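PDB 2DWU: glutamate racemase from Bacillus anthracis, which belongs to the Asp/Glu/hydantoin racemase family and holds D-glutamic acid in a pocket lined by residues from across its two-sheet alpha/beta fold. Local coordinates for residues K6-G11 with P69-V74; S24-Q29 with E214-L219; T79-T84 with G98-G103. One frame throughout, in Å; residues are numbered along the deposited sequence. Where two conformers were deposited one is given.

Interaction 1: residues K6-G11 with P69-V74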
loop_
_atom_site.group_PDB
_atom_site.type_symbol
_atom_site.label_atom_id
_atom_site.label_comp_id
_atom_site.label_asym_id
_atom_site.label_seq_id
_atom_site.Cartn_x
_atom_site.Cartn_y
_atom_site.Cartn_z
ATOM N N LYS B 6 16.166 15.671 -9.826
ATOM C CA LYS B 6 16.616 15.964 -8.466
ATOM C C LYS B 6 16.024 17.224 -7.814
ATOM O O LYS B 6 16.000 17.331 -6.582
ATOM C CB LYS B 6 18.150 15.978 -8.377
ATOM C CG LYS B 6 18.876 17.218 -8.862
ATOM C CD LYS B 6 20.365 17.034 -8.560
ATOM C CE LYS B 6 21.176 18.302 -8.766
ATOM N NZ LYS B 6 22.545 18.159 -8.185
ATOM N N HIS B 7 15.540 18.168 -8.614
ATOM C CA HIS B 7 14.934 19.370 -8.049
ATOM C C HIS B 7 13.425 19.388 -8.279
ATOM O O HIS B 7 12.757 20.348 -7.929
ATOM C CB HIS B 7 15.547 20.641 -8.657
ATOM C CG HIS B 7 17.031 20.712 -8.498
ATOM N ND1 HIS B 7 17.642 20.708 -7.262
ATOM C CD2 HIS B 7 18.029 20.713 -9.415
ATOM C CE1 HIS B 7 18.955 20.693 -7.424
ATOM N NE2 HIS B 7 19.215 20.697 -8.722
ATOM N N SER B 8 12.889 18.323 -8.861
ATOM C CA SER B 8 11.455 18.291 -9.130
ATOM C C SER B 8 10.626 18.112 -7.861
ATOM O O SER B 8 11.078 17.529 -6.883
ATOM C CB SER B 8 11.124 17.190 -10.140
ATOM O OG SER B 8 11.560 15.926 -9.693
ATOM N N VAL B 9 9.405 18.630 -7.901
ATOM C CA VAL B 9 8.495 18.582 -6.771
ATOM C C VAL B 9 7.228 17.785 -7.025
ATOM O O VAL B 9 6.919 17.433 -8.148
ATOM C CB VAL B 9 8.062 20.010 -6.384
ATOM C CG1 VAL B 9 9.308 20.885 -6.171
ATOM C CG2 VAL B 9 7.192 20.607 -7.488
ATOM N N ILE B 10 6.534 17.487 -5.939
ATOM C CA ILE B 10 5.254 16.791 -6.032
ATOM C C ILE B 10 4.189 17.894 -6.000
ATOM O O ILE B 10 4.084 18.616 -5.007
ATOM C CB ILE B 10 5.001 15.887 -4.796
ATOM C CG1 ILE B 10 6.146 14.877 -4.606
ATOM C CG2 ILE B 10 3.659 15.214 -4.932
ATOM C CD1 ILE B 10 6.328 13.948 -5.748
ATOM N N GLY B 11 3.403 18.020 -7.068
ATOM C CA GLY B 11 2.331 19.013 -7.058
ATOM C C GLY B 11 1.146 18.390 -6.330
ATOM O O GLY B 11 0.881 17.208 -6.525
ATOM N N PRO B 69 8.615 22.708 -11.444
ATOM C CA PRO B 69 9.083 21.468 -12.070
ATOM C C PRO B 69 8.412 20.247 -11.433
ATOM O O PRO B 69 8.947 19.681 -10.491
ATOM C CB PRO B 69 10.589 21.489 -11.811
ATOM C CG PRO B 69 10.699 22.200 -10.492
ATOM C CD PRO B 69 9.630 23.288 -10.544
ATOM N N LEU B 70 7.258 19.837 -11.955
ATOM C CA LEU B 70 6.545 18.693 -11.378
ATOM C C LEU B 70 7.057 17.329 -11.797
ATOM O O LEU B 70 7.264 17.074 -12.991
ATOM C CB LEU B 70 5.054 18.734 -11.762
ATOM C CG LEU B 70 4.307 20.045 -11.524
ATOM C CD1 LEU B 70 2.841 19.924 -11.975
ATOM C CD2 LEU B 70 4.395 20.395 -10.051
ATOM N N LYS B 71 7.235 16.439 -10.830
ATOM C CA LYS B 71 7.634 15.077 -11.160
ATOM C C LYS B 71 6.380 14.203 -11.103
ATOM O O LYS B 71 6.326 13.136 -11.702
ATOM C CB LYS B 71 8.713 14.528 -10.198
ATOM C CG LYS B 71 8.260 14.198 -8.784
ATOM C CD LYS B 71 9.249 13.244 -8.025
ATOM C CE LYS B 71 10.588 13.885 -7.708
ATOM N NZ LYS B 71 11.404 13.049 -6.772
ATOM N N ALA B 72 5.358 14.685 -10.390
ATOM C CA ALA B 72 4.099 13.954 -10.242
ATOM C C ALA B 72 3.041 14.910 -9.704
ATOM O O ALA B 72 3.374 15.935 -9.125
ATOM C CB ALA B 72 4.279 12.773 -9.262
ATOM N N LEU B 73 1.766 14.557 -9.892
ATOM C CA LEU B 73 0.651 15.363 -9.426
ATOM C C LEU B 73 -0.248 14.495 -8.547
ATOM O O LEU B 73 -0.599 13.377 -8.925
ATOM C CB LEU B 73 -0.175 15.876 -10.626
ATOM C CG LEU B 73 -1.484 16.587 -10.228
ATOM C CD1 LEU B 73 -1.178 17.853 -9.400
ATOM C CD2 LEU B 73 -2.246 16.929 -11.499
ATOM N N VAL B 74 -0.603 15.015 -7.374
ATOM C CA VAL B 74 -1.539 14.310 -6.479
ATOM C C VAL B 74 -2.821 15.149 -6.402
ATOM O O VAL B 74 -2.786 16.357 -6.096
ATOM C CB VAL B 74 -0.972 14.159 -5.058
ATOM C CG1 VAL B 74 -2.045 13.556 -4.115
ATOM C CG2 VAL B 74 0.260 13.241 -5.094
#
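Val9 and Gly11 run beside Pro69 to Val74 as neighbouring parallel strands of a six-stranded alpha/beta sheet, their short axes diverging by 36°. Val9 brackets Leu70: its N gives a hydrogen bond to Pro69 O (2.8 Å), and its O receives one from Lys71 N (2.9 Å). Two residues on in 6-11 but three on in 69-74, Gly11 flanks Leu73: its N reaches Ala72 O (2.9 Å) and its O takes Val74 N (2.8 Å). The extra residue falls at Lys71, where the chain turns a corner.

At that corner the Lys71 side chain points toward 6-11. CG sits between the backbone N and the carbonyl carbon (chi1 72°), and it meets Ile10 CD1 at 3.6 Å, the two side chains passing at a slant. A bend at chi3 (68°) turns CE; NZ is held elsewhere, by a salt bridge to Glu33 and a hydrogen bond to Ile228 O. The other branch of Ile10, CG2, packs on Val74 CG2 at 3.9 Å, and Leu219 of helix 211-226 covers both. The reverse face carries Val9, Leu70 and Leu73, with helix 51-65 lying against the two leucines. Here Leu70 reaches across with one methyl: CD2 touches Val9 CG2 at 3.8 Å and comes within 3.9 Å of Gly11 CA.

Interaction 2: residues S24-Q29 with E214-L219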
loop_
_atom_site.group_PDB
_atom_site.type_symbol
_atom_site.label_atom_id
_atom_site.label_comp_id
_atom_site.label_asym_id
_atom_site.label_seq_id
_atom_site.Cartn_x
_atom_site.Cartn_y
_atom_site.Cartn_z
ATOM N N SER B 24 0.215 16.066 4.728
ATOM C CA SER B 24 0.918 15.620 5.923
ATOM C C SER B 24 1.391 14.187 5.771
ATOM O O SER B 24 2.488 13.850 6.191
ATOM C CB SER B 24 0.038 15.755 7.181
ATOM O OG SER B 24 -1.020 14.807 7.201
ATOM N N GLU B 25 0.569 13.334 5.163
ATOM C CA GLU B 25 0.989 11.952 4.993
ATOM C C GLU B 25 2.125 11.811 3.976
ATOM O O GLU B 25 2.993 10.963 4.139
ATOM C CB GLU B 25 -0.221 11.098 4.612
ATOM C CG GLU B 25 -1.049 10.784 5.871
ATOM C CD GLU B 25 -0.232 9.966 6.855
ATOM O OE1 GLU B 25 0.164 8.848 6.486
ATOM O OE2 GLU B 25 0.063 10.438 7.985
ATOM N N ILE B 26 2.132 12.631 2.929
ATOM C CA ILE B 26 3.240 12.585 1.963
ATOM C C ILE B 26 4.518 13.050 2.674
ATOM O O ILE B 26 5.582 12.437 2.527
ATOM C CB ILE B 26 2.939 13.473 0.743
ATOM C CG1 ILE B 26 1.763 12.861 -0.042
ATOM C CG2 ILE B 26 4.176 13.585 -0.154
ATOM C CD1 ILE B 26 1.236 13.767 -1.162
ATOM N N ILE B 27 4.406 14.115 3.466
ATOM C CA ILE B 27 5.570 14.627 4.209
ATOM C C ILE B 27 6.118 13.564 5.180
ATOM O O ILE B 27 7.350 13.403 5.339
ATOM C CB ILE B 27 5.177 15.929 4.958
ATOM C CG1 ILE B 27 5.013 17.042 3.916
ATOM C CG2 ILE B 27 6.226 16.279 6.063
ATOM C CD1 ILE B 27 4.375 18.303 4.461
ATOM N N ARG B 28 5.221 12.807 5.812
ATOM C CA ARG B 28 5.633 11.771 6.747
ATOM C C ARG B 28 6.237 10.527 6.094
ATOM O O ARG B 28 7.278 10.030 6.524
ATOM C CB ARG B 28 4.443 11.355 7.617
ATOM C CG ARG B 28 4.801 10.399 8.758
ATOM C CD ARG B 28 3.566 10.075 9.606
ATOM N NE ARG B 28 2.591 9.243 8.906
ATOM C CZ ARG B 28 2.742 7.930 8.730
ATOM N NH1 ARG B 28 3.818 7.319 9.207
ATOM N NH2 ARG B 28 1.819 7.242 8.076
ATOM N N GLN B 29 5.576 9.997 5.064
ATOM C CA GLN B 29 6.035 8.766 4.431
ATOM C C GLN B 29 7.074 8.940 3.309
ATOM O O GLN B 29 7.762 7.998 2.949
ATOM C CB GLN B 29 4.816 8.010 3.883
ATOM C CG GLN B 29 3.806 7.619 4.944
ATOM C CD GLN B 29 2.715 6.743 4.356
ATOM O OE1 GLN B 29 3.013 5.775 3.658
ATOM N NE2 GLN B 29 1.450 7.090 4.614
ATOM N N GLU B 214 -3.252 6.099 2.630
ATOM C CA GLU B 214 -3.090 5.191 1.513
ATOM C C GLU B 214 -2.568 5.856 0.254
ATOM O O GLU B 214 -1.887 5.225 -0.554
ATOM C CB GLU B 214 -4.425 4.494 1.229
ATOM C CG GLU B 214 -5.043 3.917 2.495
ATOM C CD GLU B 214 -4.145 2.941 3.232
ATOM O OE1 GLU B 214 -3.228 2.392 2.600
ATOM O OE2 GLU B 214 -4.368 2.705 4.445
ATOM N N THR B 215 -2.865 7.143 0.084
ATOM C CA THR B 215 -2.408 7.823 -1.124
ATOM C C THR B 215 -0.918 8.076 -1.045
ATOM O O THR B 215 -0.222 7.995 -2.067
ATOM C CB THR B 215 -3.163 9.135 -1.346
ATOM O OG1 THR B 215 -4.549 8.822 -1.529
ATOM C CG2 THR B 215 -2.686 9.851 -2.634
ATOM N N ALA B 216 -0.416 8.348 0.147
ATOM C CA ALA B 216 1.016 8.566 0.247
ATOM C C ALA B 216 1.801 7.286 -0.058
ATOM O O ALA B 216 2.828 7.324 -0.749
ATOM C CB ALA B 216 1.394 9.120 1.662
ATOM N N ILE B 217 1.320 6.132 0.409
ATOM C CA ILE B 217 2.058 4.922 0.116
ATOM C C ILE B 217 1.904 4.565 -1.373
ATOM O O ILE B 217 2.828 4.048 -1.979
ATOM C CB ILE B 217 1.676 3.759 1.079
ATOM C CG1 ILE B 217 2.653 2.603 0.871
ATOM C CG2 ILE B 217 0.210 3.348 0.913
ATOM C CD1 ILE B 217 2.630 1.597 2.008
ATOM N N GLU B 218 0.759 4.892 -1.984
ATOM C CA GLU B 218 0.582 4.634 -3.408
ATOM C C GLU B 218 1.574 5.487 -4.209
ATOM O O GLU B 218 2.222 5.014 -5.137
ATOM C CB GLU B 218 -0.856 4.959 -3.843
ATOM C CG GLU B 218 -1.116 4.645 -5.315
ATOM C CD GLU B 218 -2.207 3.590 -5.574
ATOM O OE1 GLU B 218 -2.556 2.761 -4.696
ATOM O OE2 GLU B 218 -2.704 3.594 -6.719
ATOM N N LEU B 219 1.694 6.760 -3.842
ATOM C CA LEU B 219 2.659 7.645 -4.503
ATOM C C LEU B 219 4.086 7.086 -4.325
ATOM O O LEU B 219 4.868 7.031 -5.287
ATOM C CB LEU B 219 2.576 9.054 -3.885
ATOM C CG LEU B 219 3.606 10.065 -4.398
ATOM C CD1 LEU B 219 3.407 10.318 -5.897
ATOM C CD2 LEU B 219 3.474 11.350 -3.600
#
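Ala216 fits against Glu25, Ile26 and Gln29 in a close helix-helix contact, where helices 20-29 and 211-226 pack side by side over one face of the six-stranded sheet. The short axes come within 8.4 Å and cross at -49°. At this approach Ala216 CB rests 3.5 Å from Glu25 O, directly on the backbone of the partner helix. Toward the sheet, Ile26 CD1 meets Leu219 CD2 at 4.1 Å, the two side chains crossing at about a right angle above Val74.

On the other side of Ala216 lies Gln29. Its chain runs extended beyond CG (chi2 -174°), carrying the amide across: NE2 is 3.6 Å from Ala216 CB, and OE1 is 3.5 Å from Ile217 CB. The same NE2 bonds to Glu25 OE1 (2.9 Å) and to Glu213 O, tying the amide to both helices. Arg28 grips the Glu25 carboxylate side-on in a salt bridge, NE to OE2 and NH2 to OE1, and NH2 also bonds to Lys109 O of the second subunit. No hydrogen bond joins the two segments; they meet by van der Waals fit, the Gln29-Glu213 bond lying just beside. Glu25, with OE1 receiving two donors, is probably kept ionised beside the subunit boundary.

Interaction 3: residues T79-T84 with G98-G103. With DGL (D-glutamic acid), chain H.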
loop_
_atom_site.group_PDB
_atom_site.type_symbol
_atom_site.label_atom_id
_atom_site.label_comp_id
_atom_site.label_asym_id
_atom_site.label_seq_id
_atom_site.Cartn_x
_atom_site.Cartn_y
_atom_site.Cartn_z
ATOM N N THR B 79 -13.427 14.793 -4.219
ATOM C CA THR B 79 -14.436 15.336 -5.143
ATOM C C THR B 79 -13.802 15.672 -6.495
ATOM O O THR B 79 -14.344 15.350 -7.565
ATOM C CB THR B 79 -15.077 16.617 -4.549
ATOM O OG1 THR B 79 -15.663 16.290 -3.278
ATOM C CG2 THR B 79 -16.151 17.174 -5.483
ATOM N N ALA B 80 -12.625 16.294 -6.424
ATOM C CA ALA B 80 -11.892 16.674 -7.619
ATOM C C ALA B 80 -11.428 15.418 -8.351
ATOM O O ALA B 80 -11.504 15.343 -9.593
ATOM C CB ALA B 80 -10.685 17.560 -7.218
ATOM N N ALA B 81 -10.975 14.408 -7.603
ATOM C CA ALA B 81 -10.525 13.184 -8.254
ATOM C C ALA B 81 -11.677 12.484 -8.969
ATOM O O ALA B 81 -11.523 11.999 -10.095
ATOM C CB ALA B 81 -9.871 12.235 -7.260
ATOM N N ALA B 82 -12.838 12.440 -8.316
ATOM C CA ALA B 82 -13.993 11.789 -8.918
ATOM C C ALA B 82 -14.370 12.466 -10.222
ATOM O O ALA B 82 -14.732 11.802 -11.204
ATOM C CB ALA B 82 -15.183 11.830 -7.935
ATOM N N ALA B 83 -14.266 13.784 -10.259
ATOM C CA ALA B 83 -14.655 14.494 -11.452
ATOM C C ALA B 83 -13.628 14.596 -12.570
ATOM O O ALA B 83 -13.986 14.620 -13.751
ATOM C CB ALA B 83 -15.064 15.916 -11.056
ATOM N N THR B 84 -12.345 14.575 -12.235
ATOM C CA THR B 84 -11.355 14.794 -13.288
ATOM C C THR B 84 -10.131 13.900 -13.387
ATOM O O THR B 84 -9.307 14.090 -14.285
ATOM C CB THR B 84 -10.851 16.253 -13.217
ATOM O OG1 THR B 84 -9.847 16.474 -14.216
ATOM C CG2 THR B 84 -10.246 16.526 -11.866
ATOM N N GLY B 98 -4.548 9.948 -7.724
ATOM C CA GLY B 98 -5.756 10.455 -7.093
ATOM C C GLY B 98 -5.907 9.772 -5.744
ATOM O O GLY B 98 -5.233 8.766 -5.454
ATOM N N VAL B 99 -6.825 10.278 -4.937
ATOM C CA VAL B 99 -7.017 9.729 -3.591
ATOM C C VAL B 99 -8.044 8.605 -3.501
ATOM O O VAL B 99 -8.147 7.947 -2.460
ATOM C CB VAL B 99 -7.420 10.833 -2.569
ATOM C CG1 VAL B 99 -6.200 11.669 -2.213
ATOM C CG2 VAL B 99 -8.507 11.759 -3.129
ATOM N N ILE B 100 -8.771 8.370 -4.585
ATOM C CA ILE B 100 -9.821 7.336 -4.582
ATOM C C ILE B 100 -9.296 5.905 -4.745
ATOM O O ILE B 100 -9.575 5.059 -3.893
ATOM C CB ILE B 100 -10.881 7.659 -5.667
ATOM C CG1 ILE B 100 -11.579 8.973 -5.291
ATOM C CG2 ILE B 100 -11.900 6.483 -5.836
ATOM C CD1 ILE B 100 -12.632 9.425 -6.276
ATOM N N HIS B 101 -8.511 5.647 -5.790
ATOM C CA HIS B 101 -8.006 4.305 -6.021
ATOM C C HIS B 101 -7.136 3.755 -4.895
ATOM O O HIS B 101 -7.236 2.569 -4.559
ATOM C CB HIS B 101 -7.297 4.239 -7.379
ATOM C CG HIS B 101 -8.237 4.387 -8.537
ATOM N ND1 HIS B 101 -8.744 5.607 -8.932
ATOM C CD2 HIS B 101 -8.804 3.462 -9.350
ATOM C CE1 HIS B 101 -9.584 5.429 -9.942
ATOM N NE2 HIS B 101 -9.637 4.135 -10.216
ATOM N N PRO B 102 -6.276 4.586 -4.286
ATOM C CA PRO B 102 -5.459 4.052 -3.192
ATOM C C PRO B 102 -6.340 3.586 -2.037
ATOM O O PRO B 102 -6.039 2.570 -1.399
ATOM C CB PRO B 102 -4.568 5.246 -2.786
ATOM C CG PRO B 102 -4.386 5.955 -4.078
ATOM C CD PRO B 102 -5.816 5.925 -4.690
ATOM N N GLY B 103 -7.435 4.309 -1.780
ATOM C CA GLY B 103 -8.355 3.937 -0.706
ATOM C C GLY B 103 -9.079 2.624 -1.026
ATOM O O GLY B 103 -9.233 1.766 -0.156
HETATM N N DGL H . -11.732 18.273 -0.341
HETATM C CA DGL H . -13.140 17.807 -0.544
HETATM C C DGL H . -13.169 16.331 -0.734
HETATM O O DGL H . -14.138 15.755 -1.213
HETATM C CB DGL H . -14.006 18.197 0.675
HETATM C CG DGL H . -14.344 19.701 0.546
HETATM C CD DGL H . -15.130 20.092 -0.637
HETATM O OE1 DGL H . -16.320 19.815 -0.792
HETATM O OE2 DGL H . -14.476 20.758 -1.561
HETATM O OXT DGL H . -12.106 15.666 -0.375
#
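Ala81 and Ala82 pack on Ile100 next to Thr79, a residue of the D-glutamic acid pocket in the same helix as the alanines; here helix 78-91 lies beside the turn that leads from strand 96-98 into helix 100-110. The first turn of helix 78-91 faces the ligand. Thr79 meets one oxygen of the carboxylate next to the amino-bearing carbon, atom O, twice: OG1 donates to it at 2.6 Å, and the backbone N approaches at 3.2 Å in a more bent bond (138° at the hydrogen). With OG1 anti to the carbonyl carbon (chi1 -58°), the hydroxyl stands beside the backbone N, which lets both donors converge on that single atom. Bound by Thr79 N in the first turn, the carboxylate lies at the amino end of the helix, where the helix dipole would be expected to stabilise its charge. Asn78 N is a further donor to the ligand. Thr79 OG1 has another hydrogen-bond partner in Thr121 OG1, at the end of strand 115-120 in the other sheet.

Two and three residues on, the contact with 98-103 is apolar packing. Ile100 reaches toward the helix with its long branch, and CD1 touches both alanines: 4.1 Å from Ala81 CB, 3.9 Å from Ala82 CB, and 3.6 Å from Ala82 N. Ala81 CB also lies 4.4 Å from Val99 CG2 and 4.5 Å from Gly98 CA. No hydrogen bond crosses between the segments. Ile100 packs as well on Met129 and Tyr130 of helix 129-137, which follows strand 115-120 of the other sheet.

Strand 70-75, helix 78-91 and strand 96-98 form a beta-alpha-beta crossover between adjacent parallel strands, and a ligand carboxylate at the start of its helix is a familiar arrangement in alpha/beta enzymes whose pocket opens at the carboxyl ends of the strands.

How the interactions relate
All three contacts are largely buried. Interaction 1 lies farthest from the chain centre, with His7 and Pro69 exposed at its outer end, and interaction 3 lies nearest it. Interaction 1 joins two strands by backbone hydrogen bonds; interaction 2 packs two helices over that sheet, with a charged fringe reaching the second subunit. They share a core, since Val74 CG2 lies 4.0 Å from Leu219 CD2 and also packs on Ile26. Interaction 3 continues the chain from the strand of 69-74 into the next helix and is the one that carries a ligand-binding residue. It touches interaction 2 through Val99 and Pro102, which pack on Thr215, whereas interaction 1 does not reach it directly.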